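Local coordinates for P450 epoxidase (Sorangium cellulosum, PDB 1Q5D), which belongs to the cytochrome P450 family and carries a haem within the mainly helical fold of that family, at residues P30-L35 with F327-S332; A60-E65 with I303-F308; V267-R272 with D292-F297; S332-G337 with S355-R360. All coordinates share one frame; numbering follows the deposited sequence.

Interaction 1: residues P30-L35 with F327-S332; sequences PAIERL and FLLIPS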
# COMPACT_ATOMS: atom_id res chain seq x y z
N PRO A 30 12.04 -16.96 -6.73
CA PRO A 30 12.24 -18.38 -7.09
C PRO A 30 11.06 -19.27 -6.69
O PRO A 30 10.62 -20.08 -7.50
CB PRO A 30 13.52 -18.76 -6.32
CG PRO A 30 14.24 -17.47 -6.18
CD PRO A 30 13.15 -16.44 -5.91
N ALA A 31 10.53 -19.09 -5.48
CA ALA A 31 9.38 -19.88 -5.03
C ALA A 31 8.10 -19.63 -5.82
O ALA A 31 7.42 -20.57 -6.20
CB ALA A 31 9.14 -19.69 -3.52
N ILE A 32 7.75 -18.38 -6.07
CA ILE A 32 6.54 -18.14 -6.83
C ILE A 32 6.72 -18.42 -8.33
O ILE A 32 5.77 -18.76 -8.99
CB ILE A 32 5.97 -16.71 -6.57
CG1 ILE A 32 6.95 -15.64 -7.05
CG2 ILE A 32 5.62 -16.54 -5.08
CD1 ILE A 32 6.63 -14.21 -6.54
N GLU A 33 7.94 -18.31 -8.85
CA GLU A 33 8.17 -18.67 -10.25
C GLU A 33 7.85 -20.17 -10.44
O GLU A 33 7.11 -20.56 -11.36
CB GLU A 33 9.61 -18.36 -10.68
CG GLU A 33 9.93 -18.91 -12.06
CD GLU A 33 11.30 -18.53 -12.58
OE1 GLU A 33 11.71 -17.35 -12.43
OE2 GLU A 33 11.97 -19.41 -13.15
N ARG A 34 8.37 -20.99 -9.52
CA ARG A 34 8.05 -22.42 -9.53
C ARG A 34 6.56 -22.65 -9.54
O ARG A 34 6.08 -23.49 -10.28
CB ARG A 34 8.66 -23.13 -8.32
CG ARG A 34 10.15 -23.36 -8.44
CD ARG A 34 10.67 -24.38 -7.44
NE ARG A 34 11.08 -23.74 -6.20
CZ ARG A 34 12.19 -23.01 -6.08
NH1 ARG A 34 12.99 -22.83 -7.12
NH2 ARG A 34 12.48 -22.45 -4.91
N LEU A 35 5.83 -21.91 -8.71
CA LEU A 35 4.37 -21.99 -8.70
C LEU A 35 3.76 -21.54 -10.03
O LEU A 35 2.96 -22.25 -10.62
CB LEU A 35 3.78 -21.17 -7.55
CG LEU A 35 4.02 -21.75 -6.15
CD1 LEU A 35 3.57 -20.78 -5.05
CD2 LEU A 35 3.32 -23.10 -6.01
N PHE A 327 -6.88 -15.18 -3.81
CA PHE A 327 -5.73 -14.30 -3.76
C PHE A 327 -5.12 -14.10 -5.14
O PHE A 327 -4.86 -15.05 -5.87
CB PHE A 327 -4.66 -14.89 -2.84
CG PHE A 327 -4.55 -14.21 -1.50
CD1 PHE A 327 -5.00 -14.85 -0.35
CD2 PHE A 327 -3.96 -12.95 -1.39
CE1 PHE A 327 -4.88 -14.22 0.90
CE2 PHE A 327 -3.84 -12.33 -0.14
CZ PHE A 327 -4.30 -12.97 1.00
N LEU A 328 -4.91 -12.84 -5.49
CA LEU A 328 -4.23 -12.46 -6.72
C LEU A 328 -2.78 -12.32 -6.36
O LEU A 328 -2.43 -11.42 -5.61
CB LEU A 328 -4.78 -11.10 -7.19
CG LEU A 328 -6.11 -11.13 -7.93
CD1 LEU A 328 -7.12 -12.09 -7.33
CD2 LEU A 328 -6.73 -9.74 -8.08
N LEU A 329 -1.92 -13.23 -6.85
CA LEU A 329 -0.50 -13.24 -6.48
C LEU A 329 0.30 -12.18 -7.23
O LEU A 329 0.99 -12.48 -8.20
CB LEU A 329 0.12 -14.64 -6.66
CG LEU A 329 1.50 -14.91 -6.05
CD1 LEU A 329 1.56 -14.60 -4.53
CD2 LEU A 329 1.96 -16.37 -6.32
N ILE A 330 0.23 -10.93 -6.75
CA ILE A 330 0.77 -9.78 -7.47
C ILE A 330 2.25 -9.84 -7.83
O ILE A 330 2.59 -9.55 -8.96
CB ILE A 330 0.45 -8.45 -6.73
CG1 ILE A 330 -1.06 -8.26 -6.54
CG2 ILE A 330 1.09 -7.27 -7.44
CD1 ILE A 330 -1.88 -8.31 -7.79
N PRO A 331 3.14 -10.16 -6.88
CA PRO A 331 4.57 -10.20 -7.20
C PRO A 331 4.88 -11.26 -8.25
O PRO A 331 5.88 -11.13 -8.94
CB PRO A 331 5.22 -10.59 -5.86
CG PRO A 331 4.20 -10.30 -4.86
CD PRO A 331 2.86 -10.49 -5.47
N SER A 332 4.02 -12.26 -8.37
CA SER A 332 4.19 -13.31 -9.37
C SER A 332 3.71 -12.84 -10.75
O SER A 332 4.44 -12.94 -11.74
CB SER A 332 3.40 -14.56 -8.98
OG SER A 332 3.53 -15.55 -10.01

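Interaction 2: residues A60-E65 with I303-F308; sequences AVFRDE and IGTVRF. With HEM (protoporphyrin IX containing Fe), chain B.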
# COMPACT_ATOMS: atom_id res chain seq x y z
N ALA A 60 -7.48 -10.19 -15.28
CA ALA A 60 -8.88 -10.44 -15.64
C ALA A 60 -9.81 -10.35 -14.44
O ALA A 60 -10.86 -9.72 -14.50
CB ALA A 60 -9.02 -11.78 -16.33
N VAL A 61 -9.39 -10.95 -13.33
CA VAL A 61 -10.20 -10.97 -12.11
C VAL A 61 -10.48 -9.56 -11.57
O VAL A 61 -11.56 -9.29 -11.06
CB VAL A 61 -9.55 -11.85 -11.02
CG1 VAL A 61 -10.19 -11.59 -9.66
CG2 VAL A 61 -9.68 -13.32 -11.39
N PHE A 62 -9.51 -8.66 -11.68
CA PHE A 62 -9.72 -7.28 -11.25
C PHE A 62 -11.00 -6.73 -11.88
O PHE A 62 -11.75 -5.99 -11.24
CB PHE A 62 -8.52 -6.40 -11.66
CG PHE A 62 -7.42 -6.32 -10.63
CD1 PHE A 62 -7.61 -5.64 -9.44
CD2 PHE A 62 -6.19 -6.91 -10.87
CE1 PHE A 62 -6.59 -5.55 -8.50
CE2 PHE A 62 -5.18 -6.85 -9.93
CZ PHE A 62 -5.37 -6.16 -8.75
N ARG A 63 -11.26 -7.12 -13.12
CA ARG A 63 -12.40 -6.61 -13.88
C ARG A 63 -13.53 -7.62 -14.07
O ARG A 63 -14.36 -7.47 -14.97
CB ARG A 63 -11.91 -6.10 -15.23
CG ARG A 63 -11.15 -4.80 -15.14
CD ARG A 63 -11.94 -3.67 -14.50
NE ARG A 63 -12.45 -2.73 -15.50
CZ ARG A 63 -11.69 -1.91 -16.21
NH1 ARG A 63 -10.37 -1.90 -16.04
NH2 ARG A 63 -12.24 -1.10 -17.10
N ASP A 64 -13.56 -8.65 -13.23
CA ASP A 64 -14.57 -9.70 -13.36
C ASP A 64 -15.62 -9.55 -12.26
O ASP A 64 -15.35 -9.85 -11.09
CB ASP A 64 -13.91 -11.07 -13.27
CG ASP A 64 -14.83 -12.21 -13.67
OD1 ASP A 64 -14.33 -13.18 -14.27
OD2 ASP A 64 -16.06 -12.22 -13.43
N GLU A 65 -16.82 -9.10 -12.62
CA GLU A 65 -17.84 -8.79 -11.62
C GLU A 65 -18.34 -10.01 -10.86
O GLU A 65 -19.03 -9.88 -9.85
CB GLU A 65 -19.02 -8.04 -12.26
CG GLU A 65 -18.89 -6.53 -12.19
CD GLU A 65 -18.26 -5.95 -13.44
OE1 GLU A 65 -18.45 -4.74 -13.71
OE2 GLU A 65 -17.56 -6.70 -14.16
N ILE A 303 1.80 -11.43 -0.61
CA ILE A 303 0.98 -12.31 -1.42
C ILE A 303 0.25 -11.49 -2.50
O ILE A 303 0.50 -11.66 -3.70
CB ILE A 303 -0.03 -13.10 -0.54
CG1 ILE A 303 0.71 -13.74 0.65
CG2 ILE A 303 -0.75 -14.16 -1.37
CD1 ILE A 303 0.07 -13.48 1.99
N GLY A 304 -0.65 -10.60 -2.09
CA GLY A 304 -1.35 -9.74 -3.03
C GLY A 304 -2.63 -9.18 -2.47
O GLY A 304 -2.68 -8.72 -1.32
N THR A 305 -3.69 -9.20 -3.26
CA THR A 305 -4.96 -8.73 -2.79
C THR A 305 -6.00 -9.81 -2.98
O THR A 305 -5.71 -10.83 -3.61
CB THR A 305 -5.36 -7.39 -3.44
OG1 THR A 305 -6.56 -6.93 -2.83
CG2 THR A 305 -5.75 -7.59 -4.92
N VAL A 306 -7.18 -9.62 -2.40
CA VAL A 306 -8.19 -10.68 -2.39
C VAL A 306 -9.49 -10.29 -3.09
O VAL A 306 -9.85 -9.11 -3.17
CB VAL A 306 -8.55 -11.14 -0.96
CG1 VAL A 306 -7.35 -11.78 -0.31
CG2 VAL A 306 -9.03 -9.97 -0.12
N ARG A 307 -10.17 -11.32 -3.57
CA ARG A 307 -11.53 -11.21 -4.09
C ARG A 307 -12.31 -12.42 -3.59
O ARG A 307 -11.71 -13.39 -3.12
CB ARG A 307 -11.53 -11.20 -5.62
CG ARG A 307 -10.92 -9.94 -6.23
CD ARG A 307 -11.68 -8.69 -5.85
NE ARG A 307 -11.27 -7.50 -6.58
CZ ARG A 307 -10.41 -6.61 -6.12
NH1 ARG A 307 -9.81 -6.80 -4.94
NH2 ARG A 307 -10.11 -5.55 -6.86
N PHE A 308 -13.63 -12.36 -3.69
CA PHE A 308 -14.49 -13.46 -3.24
C PHE A 308 -15.50 -13.85 -4.31
O PHE A 308 -16.11 -13.00 -4.95
CB PHE A 308 -15.19 -13.08 -1.93
CG PHE A 308 -14.26 -12.57 -0.87
CD1 PHE A 308 -13.96 -11.22 -0.79
CD2 PHE A 308 -13.68 -13.44 0.04
CE1 PHE A 308 -13.09 -10.74 0.18
CE2 PHE A 308 -12.82 -12.96 1.02
CZ PHE A 308 -12.52 -11.61 1.09
CHA HEM B . -6.34 0.64 -2.97
CHB HEM B . -1.66 -0.21 -3.72
CHC HEM B . -0.57 4.11 -1.77
CHD HEM B . -5.17 4.67 -0.50
C1A HEM B . -5.18 0.09 -3.42
C2A HEM B . -5.07 -1.12 -4.22
C3A HEM B . -3.77 -1.37 -4.41
C4A HEM B . -3.02 -0.32 -3.75
CMA HEM B . -3.18 -2.56 -5.21
CAA HEM B . -6.26 -1.96 -4.74
CBA HEM B . -6.51 -3.16 -3.82
CGA HEM B . -7.62 -4.01 -4.41
O1A HEM B . -8.07 -4.99 -3.74
O2A HEM B . -8.07 -3.71 -5.55
C1B HEM B . -1.00 0.89 -3.25
C2B HEM B . 0.44 1.05 -3.33
C3B HEM B . 0.74 2.21 -2.79
C4B HEM B . -0.48 2.86 -2.34
CMB HEM B . 1.46 0.04 -3.91
CAB HEM B . 2.19 2.72 -2.71
CBB HEM B . 2.57 3.66 -1.85
C1C HEM B . -1.71 4.67 -1.29
C2C HEM B . -1.84 5.98 -0.69
C3C HEM B . -3.13 6.12 -0.34
C4C HEM B . -3.83 4.92 -0.73
CMC HEM B . -0.67 6.98 -0.52
CAC HEM B . -3.85 7.30 0.34
CBC HEM B . -3.28 8.49 0.44
C1D HEM B . -5.89 3.61 -0.99
C2D HEM B . -7.27 3.39 -0.70
C3D HEM B . -7.65 2.15 -1.47
C4D HEM B . -6.44 1.73 -2.13
CMD HEM B . -8.18 4.26 0.18
CAD HEM B . -9.03 1.48 -1.54
CBD HEM B . -9.59 1.86 -2.92
CGD HEM B . -10.94 1.23 -3.14
O1D HEM B . -11.16 0.11 -2.62
O2D HEM B . -11.81 1.86 -3.82
NA HEM B . -3.91 0.56 -3.15
NB HEM B . -1.55 2.02 -2.65
NC HEM B . -2.94 4.06 -1.28
ND HEM B . -5.42 2.61 -1.83
FE HEM B . -3.45 2.38 -2.37
O HOH W 1 -12.84 -8.09 -9.15
O HOH W 2 -3.16 1.24 -0.51

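Interaction 3: residues V267-R272 with D292-F297; sequences VLNLLR and DEVLRF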
# COMPACT_ATOMS: atom_id res chain seq x y z
N VAL A 267 15.08 2.85 -2.85
CA VAL A 267 16.47 3.08 -2.48
C VAL A 267 17.27 1.79 -2.55
O VAL A 267 18.37 1.77 -3.09
CB VAL A 267 16.59 3.69 -1.05
CG1 VAL A 267 18.02 3.60 -0.54
CG2 VAL A 267 16.09 5.16 -1.02
N LEU A 268 16.70 0.70 -2.02
CA LEU A 268 17.34 -0.61 -2.07
C LEU A 268 17.66 -1.01 -3.51
O LEU A 268 18.79 -1.43 -3.82
CB LEU A 268 16.45 -1.67 -1.42
CG LEU A 268 16.98 -3.11 -1.52
CD1 LEU A 268 18.45 -3.18 -1.10
CD2 LEU A 268 16.14 -4.05 -0.65
N ASN A 269 16.67 -0.91 -4.38
CA ASN A 269 16.83 -1.34 -5.75
C ASN A 269 17.77 -0.47 -6.56
O ASN A 269 18.40 -0.96 -7.49
CB ASN A 269 15.47 -1.49 -6.44
CG ASN A 269 14.83 -2.83 -6.17
OD1 ASN A 269 15.17 -3.84 -6.78
ND2 ASN A 269 13.88 -2.85 -5.24
N LEU A 270 17.88 0.80 -6.21
CA LEU A 270 18.81 1.70 -6.89
C LEU A 270 20.24 1.49 -6.38
O LEU A 270 21.19 1.63 -7.15
CB LEU A 270 18.37 3.16 -6.75
CG LEU A 270 17.14 3.52 -7.57
CD1 LEU A 270 16.61 4.94 -7.26
CD2 LEU A 270 17.39 3.35 -9.08
N LEU A 271 20.39 1.14 -5.11
CA LEU A 271 21.70 0.73 -4.59
C LEU A 271 22.15 -0.59 -5.23
O LEU A 271 23.34 -0.77 -5.50
CB LEU A 271 21.68 0.59 -3.08
CG LEU A 271 21.43 1.86 -2.27
CD1 LEU A 271 21.36 1.55 -0.80
CD2 LEU A 271 22.51 2.92 -2.54
N ARG A 272 21.19 -1.49 -5.46
CA ARG A 272 21.46 -2.80 -6.07
C ARG A 272 21.74 -2.77 -7.58
O ARG A 272 22.35 -3.70 -8.11
CB ARG A 272 20.30 -3.76 -5.80
CG ARG A 272 20.42 -4.53 -4.51
CD ARG A 272 19.21 -5.39 -4.23
NE ARG A 272 19.20 -5.90 -2.86
CZ ARG A 272 18.20 -6.60 -2.34
NH1 ARG A 272 17.13 -6.88 -3.09
NH2 ARG A 272 18.27 -7.03 -1.08
N ASP A 292 7.96 3.25 -10.67
CA ASP A 292 6.93 2.31 -11.11
C ASP A 292 7.55 0.93 -11.36
O ASP A 292 6.94 -0.12 -11.06
CB ASP A 292 6.21 2.82 -12.36
CG ASP A 292 5.37 4.05 -12.09
OD1 ASP A 292 4.93 4.24 -10.93
OD2 ASP A 292 5.09 4.89 -12.97
N GLU A 293 8.74 0.92 -11.92
CA GLU A 293 9.46 -0.33 -12.15
C GLU A 293 9.89 -0.99 -10.83
O GLU A 293 10.04 -2.20 -10.76
CB GLU A 293 10.67 -0.10 -13.08
CG GLU A 293 11.65 -1.26 -13.17
CD GLU A 293 11.11 -2.45 -13.93
OE1 GLU A 293 11.93 -3.28 -14.39
OE2 GLU A 293 9.89 -2.57 -14.08
N VAL A 294 10.10 -0.20 -9.78
CA VAL A 294 10.42 -0.79 -8.48
C VAL A 294 9.29 -1.72 -8.06
O VAL A 294 9.52 -2.86 -7.64
CB VAL A 294 10.65 0.27 -7.39
CG1 VAL A 294 10.62 -0.38 -5.97
CG2 VAL A 294 11.96 0.98 -7.60
N LEU A 295 8.05 -1.24 -8.20
CA LEU A 295 6.87 -2.02 -7.81
C LEU A 295 6.54 -3.13 -8.77
O LEU A 295 5.90 -4.12 -8.39
CB LEU A 295 5.64 -1.12 -7.64
CG LEU A 295 5.71 -0.15 -6.46
CD1 LEU A 295 4.47 0.68 -6.37
CD2 LEU A 295 5.95 -0.88 -5.13
N ARG A 296 6.96 -2.98 -10.02
CA ARG A 296 6.77 -4.02 -11.03
C ARG A 296 7.78 -5.16 -10.79
O ARG A 296 7.41 -6.34 -10.74
CB ARG A 296 6.92 -3.39 -12.44
CG ARG A 296 6.37 -4.24 -13.60
CD ARG A 296 7.22 -5.49 -13.94
NE ARG A 296 8.66 -5.24 -14.04
CZ ARG A 296 9.59 -6.21 -14.12
NH1 ARG A 296 9.22 -7.48 -14.09
NH2 ARG A 296 10.88 -5.92 -14.23
N PHE A 297 9.04 -4.79 -10.62
CA PHE A 297 10.13 -5.76 -10.53
C PHE A 297 10.16 -6.41 -9.14
O PHE A 297 10.41 -7.62 -9.02
CB PHE A 297 11.47 -5.06 -10.77
CG PHE A 297 12.68 -5.91 -10.42
CD1 PHE A 297 12.99 -7.03 -11.16
CD2 PHE A 297 13.52 -5.55 -9.38
CE1 PHE A 297 14.09 -7.81 -10.85
CE2 PHE A 297 14.63 -6.31 -9.07
CZ PHE A 297 14.93 -7.44 -9.80

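Interaction 4: residues S332-G337 with S355-R360; sequences SALRDG and SLAYGR. With HEM (protoporphyrin IX containing Fe), chain B.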
# COMPACT_ATOMS: atom_id res chain seq x y z
N SER A 332 4.02 -12.26 -8.37
CA SER A 332 4.19 -13.31 -9.37
C SER A 332 3.71 -12.84 -10.75
O SER A 332 4.44 -12.94 -11.74
CB SER A 332 3.40 -14.56 -8.98
OG SER A 332 3.53 -15.55 -10.01
N ALA A 333 2.48 -12.35 -10.80
CA ALA A 333 1.92 -11.84 -12.04
C ALA A 333 2.86 -10.79 -12.65
O ALA A 333 2.96 -10.68 -13.87
CB ALA A 333 0.52 -11.25 -11.76
N LEU A 334 3.56 -10.05 -11.80
CA LEU A 334 4.39 -8.96 -12.28
C LEU A 334 5.75 -9.45 -12.74
O LEU A 334 6.55 -8.67 -13.25
CB LEU A 334 4.52 -7.83 -11.24
CG LEU A 334 3.17 -7.16 -10.92
CD1 LEU A 334 3.32 -5.89 -10.09
CD2 LEU A 334 2.36 -6.87 -12.19
N ARG A 335 6.00 -10.75 -12.58
CA ARG A 335 7.18 -11.37 -13.17
C ARG A 335 6.83 -12.28 -14.34
O ARG A 335 7.63 -13.10 -14.76
CB ARG A 335 7.99 -12.16 -12.12
CG ARG A 335 8.72 -11.30 -11.10
CD ARG A 335 9.86 -10.49 -11.67
NE ARG A 335 10.66 -9.87 -10.62
CZ ARG A 335 11.73 -10.39 -10.05
NH1 ARG A 335 12.18 -11.58 -10.45
NH2 ARG A 335 12.37 -9.73 -9.10
N ASP A 336 5.62 -12.13 -14.87
CA ASP A 336 5.14 -12.98 -15.94
C ASP A 336 5.82 -12.61 -17.26
O ASP A 336 5.64 -11.51 -17.77
CB ASP A 336 3.63 -12.83 -16.03
CG ASP A 336 2.98 -13.92 -16.85
OD1 ASP A 336 3.60 -14.39 -17.82
OD2 ASP A 336 1.85 -14.35 -16.61
N GLY A 337 6.62 -13.53 -17.80
CA GLY A 337 7.41 -13.28 -19.00
C GLY A 337 6.62 -13.16 -20.29
O GLY A 337 7.15 -12.71 -21.31
N SER A 355 2.03 -2.77 -15.41
CA SER A 355 2.13 -3.06 -13.96
C SER A 355 0.76 -2.95 -13.28
O SER A 355 0.03 -2.01 -13.54
CB SER A 355 3.16 -2.16 -13.31
OG SER A 355 3.21 -2.36 -11.89
N LEU A 356 0.42 -3.93 -12.44
CA LEU A 356 -0.87 -3.92 -11.70
C LEU A 356 -0.67 -3.49 -10.23
O LEU A 356 -1.60 -3.58 -9.41
CB LEU A 356 -1.51 -5.33 -11.71
CG LEU A 356 -1.80 -6.00 -13.05
CD1 LEU A 356 -1.96 -7.51 -12.91
CD2 LEU A 356 -3.06 -5.41 -13.65
N ALA A 357 0.53 -3.02 -9.93
CA ALA A 357 0.94 -2.63 -8.57
C ALA A 357 -0.06 -1.72 -7.85
O ALA A 357 -0.23 -1.82 -6.63
CB ALA A 357 2.33 -1.99 -8.61
N TYR A 358 -0.75 -0.86 -8.60
CA TYR A 358 -1.75 0.03 -7.99
C TYR A 358 -3.17 -0.38 -8.32
O TYR A 358 -4.10 0.41 -8.16
CB TYR A 358 -1.53 1.48 -8.42
CG TYR A 358 -0.26 2.10 -7.89
CD1 TYR A 358 0.90 2.13 -8.66
CD2 TYR A 358 -0.21 2.65 -6.61
CE1 TYR A 358 2.06 2.71 -8.17
CE2 TYR A 358 0.97 3.22 -6.11
CZ TYR A 358 2.09 3.25 -6.90
OH TYR A 358 3.25 3.83 -6.45
N GLY A 359 -3.34 -1.62 -8.78
CA GLY A 359 -4.66 -2.16 -9.02
C GLY A 359 -5.25 -1.79 -10.38
O GLY A 359 -4.61 -1.10 -11.17
N ARG A 360 -6.49 -2.24 -10.60
CA ARG A 360 -7.26 -2.00 -11.84
C ARG A 360 -8.74 -1.93 -11.51
O ARG A 360 -9.21 -2.55 -10.56
CB ARG A 360 -7.06 -3.15 -12.84
CG ARG A 360 -5.74 -3.14 -13.58
CD ARG A 360 -5.55 -1.95 -14.53
NE ARG A 360 -4.28 -2.07 -15.26
CZ ARG A 360 -3.10 -1.75 -14.77
NH1 ARG A 360 -2.97 -1.28 -13.52
NH2 ARG A 360 -2.01 -1.91 -15.52
CHA HEM B . -6.34 0.64 -2.97
CHB HEM B . -1.66 -0.21 -3.72
CHC HEM B . -0.57 4.11 -1.77
CHD HEM B . -5.17 4.67 -0.50
C1A HEM B . -5.18 0.09 -3.42
C2A HEM B . -5.07 -1.12 -4.22
C3A HEM B . -3.77 -1.37 -4.41
C4A HEM B . -3.02 -0.32 -3.75
CMA HEM B . -3.18 -2.56 -5.21
CAA HEM B . -6.26 -1.96 -4.74
CBA HEM B . -6.51 -3.16 -3.82
CGA HEM B . -7.62 -4.01 -4.41
O1A HEM B . -8.07 -4.99 -3.74
O2A HEM B . -8.07 -3.71 -5.55
C1B HEM B . -1.00 0.89 -3.25
C2B HEM B . 0.44 1.05 -3.33
C3B HEM B . 0.74 2.21 -2.79
C4B HEM B . -0.48 2.86 -2.34
CMB HEM B . 1.46 0.04 -3.91
CAB HEM B . 2.19 2.72 -2.71
CBB HEM B . 2.57 3.66 -1.85
C1C HEM B . -1.71 4.67 -1.29
C2C HEM B . -1.84 5.98 -0.69
C3C HEM B . -3.13 6.12 -0.34
C4C HEM B . -3.83 4.92 -0.73
CMC HEM B . -0.67 6.98 -0.52
CAC HEM B . -3.85 7.30 0.34
CBC HEM B . -3.28 8.49 0.44
C1D HEM B . -5.89 3.61 -0.99
C2D HEM B . -7.27 3.39 -0.70
C3D HEM B . -7.65 2.15 -1.47
C4D HEM B . -6.44 1.73 -2.13
CMD HEM B . -8.18 4.26 0.18
CAD HEM B . -9.03 1.48 -1.54
CBD HEM B . -9.59 1.86 -2.92
CGD HEM B . -10.94 1.23 -3.14
O1D HEM B . -11.16 0.11 -2.62
O2D HEM B . -11.81 1.86 -3.82
NA HEM B . -3.91 0.56 -3.15
NB HEM B . -1.55 2.02 -2.65
NC HEM B . -2.94 4.06 -1.28
ND HEM B . -5.42 2.61 -1.83
FE HEM B . -3.45 2.38 -2.37
O HOH W 2 -3.16 1.24 -0.51

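Interaction 1: residues P30-L35 with F327-S332
Ile-32 carries nearly all of this contact from the helical side, facing the point where residues 327-332 change from strand to helix. Its chi1 of 63° sets CG1 between the backbone N and the carbonyl carbon. The longer branch is thereby directed at the start of the second helix, and the same torsion turns CG2 to Leu-329. The terminal CD1 reaches the backbone itself, 3.7 Å from Ser-332 N, and lies beside the proline ring, 3.9 Å from Pro-331 CB. CG2 meets one methyl of a leucine, with 3.9 Å between Ile-32 CG2 and Leu-329 CD2, the two side chains running obliquely to each other. Between these two ends, Ser-332 CB comes up to Ile-32 CB at 4.1 Å. One turn later, Leu-35 points the same way but stays at the margin.

The opposing backbone turns sharply at Leu-329, the centre of an inverse gamma turn and the N-cap of helix 330-333. The hydroxyl of Ser-332 takes no part in the apolar contact; it is hydrogen-bonded to Thr-53 O and Arg-36 NH1.

The arrangement is plain apolar packing that joins the N-terminal helix 29-38 to the mixed beta-sheet of the P450 fold, at the end of strand 325-329 and the short helix 330-333; the side chain of Pro-331 is about 10 Å from the haem. Strand 49-52 pairs with strand 325-329 through Leu-52 and Leu-329, strand 304-309 flanks it on the other side, Tyr-24 packs on Ile-32, and helix 55-62 covers Leu-328 and Ile-330.

Interaction 2: residues A60-E65 with I303-F308
The guanidinium of Arg-307 stands almost perpendicular to the ring of Phe-62, their planes 89° apart, while the same group holds a haem propionate with two nitrogens. Arg-307 NH2 lies 3.6 Å from Phe-62 CD1, approaching the ring obliquely, and reaches HEM O2A in a nearly straight bond (170°). Arg-307 NH1 bonds HEM O1A at 2.8 Å and also Val-306 O, which it meets from above the carbonyl plane. Thr-305 OG1 donates to HEM O1A as well, at 2.6 Å; its chi1 of -175° directs it to the carboxylate. With three bonds on its two oxygens, the propionate is fixed in rotation, and its charge is probably well balanced by the arginine.

The rest of the contact is apolar or bridged. Val-61 CG1 packs on Arg-307 CG at 3.9 Å, and Phe-62 CZ touches Thr-305 CG2 at 4.1 Å. Water 1 links Val-61 O to Arg-307 NE, so all three guanidinium nitrogens have partners. Nearby, Gly-304 O is hydrogen-bonded to the second bound ligand (EPB).

This is a propionate site of the P450 haem pocket: strand 304-309 supplies the bonds and Phe-62 of helix 55-62 lies edge-on beside O2A. The haem is also hydrogen-bonded to His-103, Arg-107 and His-363.

Interaction 3: residues V267-R272 with D292-F297
Asn-269 directs its amide oxygen at the rim of the Phe-297 ring: OD1 lies in the plane of the ring, 3.4 Å from Phe-297 CE2 and 3.5 Å from Phe-297 CD2, and this in-plane approach makes it an edge contact. The amide is turned nearly perpendicular to the aromatic plane, the two planes being 81° apart, so the two groups do not stack. The ring is brought there by a chi1 of 168°, which swings Phe-297 CG away from the backbone N and toward the helix opposite. On its other arm Asn-269 ND2 brushes a methyl, 4.2 Å from Val-294 CG1, the side chains passing obliquely.

The amide nitrogen finds its main partner in its own helix, where it donates to Phe-265 O, with a weak additional bond to Asp-298 OD2. This bonding is consistent with the oxygen being the end that turns to the phenylalanine.

Behind the contact, Arg-296 grips Glu-293 side-on. Its NH2 reaches Glu-293 OE1 at 2.8 Å and its NE reaches Glu-293 OE2 at 2.9 Å. Both oxygens lie in the guanidinium plane and are met on the syn side, but the donors are tilted by 34° and 31° from the carboxylate plane. This is the ExxR pair of the P450 K helix, here helix 287-297. Arg-350 adds a second charge partner to Glu-293, and Phe-340 makes a cation-pi contact with Arg-296.

Across the two helices the contact is therefore weakly polar: a carbonyl oxygen beside the slightly positive hydrogens of a ring edge should be mildly attractive, while the strong ionic bonding stays within the second helix and its surroundings.

Interaction 4: residues S332-G337 with S355-R360
Leu-334 supplies the apolar part of this contact, spreading its two methyls over the backbone of residues 355-357. CD2 presses closest, 3.5 Å from Leu-356 N, and also meets Leu-356 CB at 4.2 Å. The other branch runs over the next peptide, with Leu-334 CD1 4.0 Å from Ala-357 N and 4.3 Å from Ala-357 CB. The leucine thus rests on main chain as much as on side chains.

Polar interactions hold the receiving loop in shape from within. Arg-360 folds back so that NH2 donates to Ser-355 O at 2.8 Å, while NH1 bonds Gly-359 O at 2.9 Å; both carbonyls are met from above their planes. One face of this guanidinium carries Leu-356 CD2 over its centre. A type I turn from Leu-356 to Gly-359 completes the bend.

Ala-357, Tyr-358 and Gly-359 meet the haem: Ala-357 O lies 3.4 Å from HEM CMA, and Tyr-358 CE2 approaches HEM C3B obliquely at 3.5 Å.

The loop belongs to the haem-binding region that precedes helix 368-385 in P450s, and the backbone of Tyr-358 bonds that of Cys-365. Helix 55-62 packs on Ala-333 and Leu-356, and helix 287-297 supports Ala-357 and Tyr-358 through Leu-295.

How the interactions relate
From the N terminus, helix 29-38 opens the widest loop, which interaction 1 closes at residues 327-332. Within it, helix 55-62 starts the loop that interaction 2 closes at strand 304-309, and interaction 3 closes a short helical excursion inside both. None of the loops cross. Interaction 4 then begins at Ser-332, shared with interaction 1, and closes a separate loop of irregular structure. Interactions 1 and 2 meet in one sheet through neighbouring strands, joined by Leu-328 N and Thr-305 O. Arg-296 and Phe-297 tie interaction 3 to interaction 4 by bonds to Leu-334 and Arg-335, while interactions 2 and 4 adjoin at Phe-62 and both reach the haem.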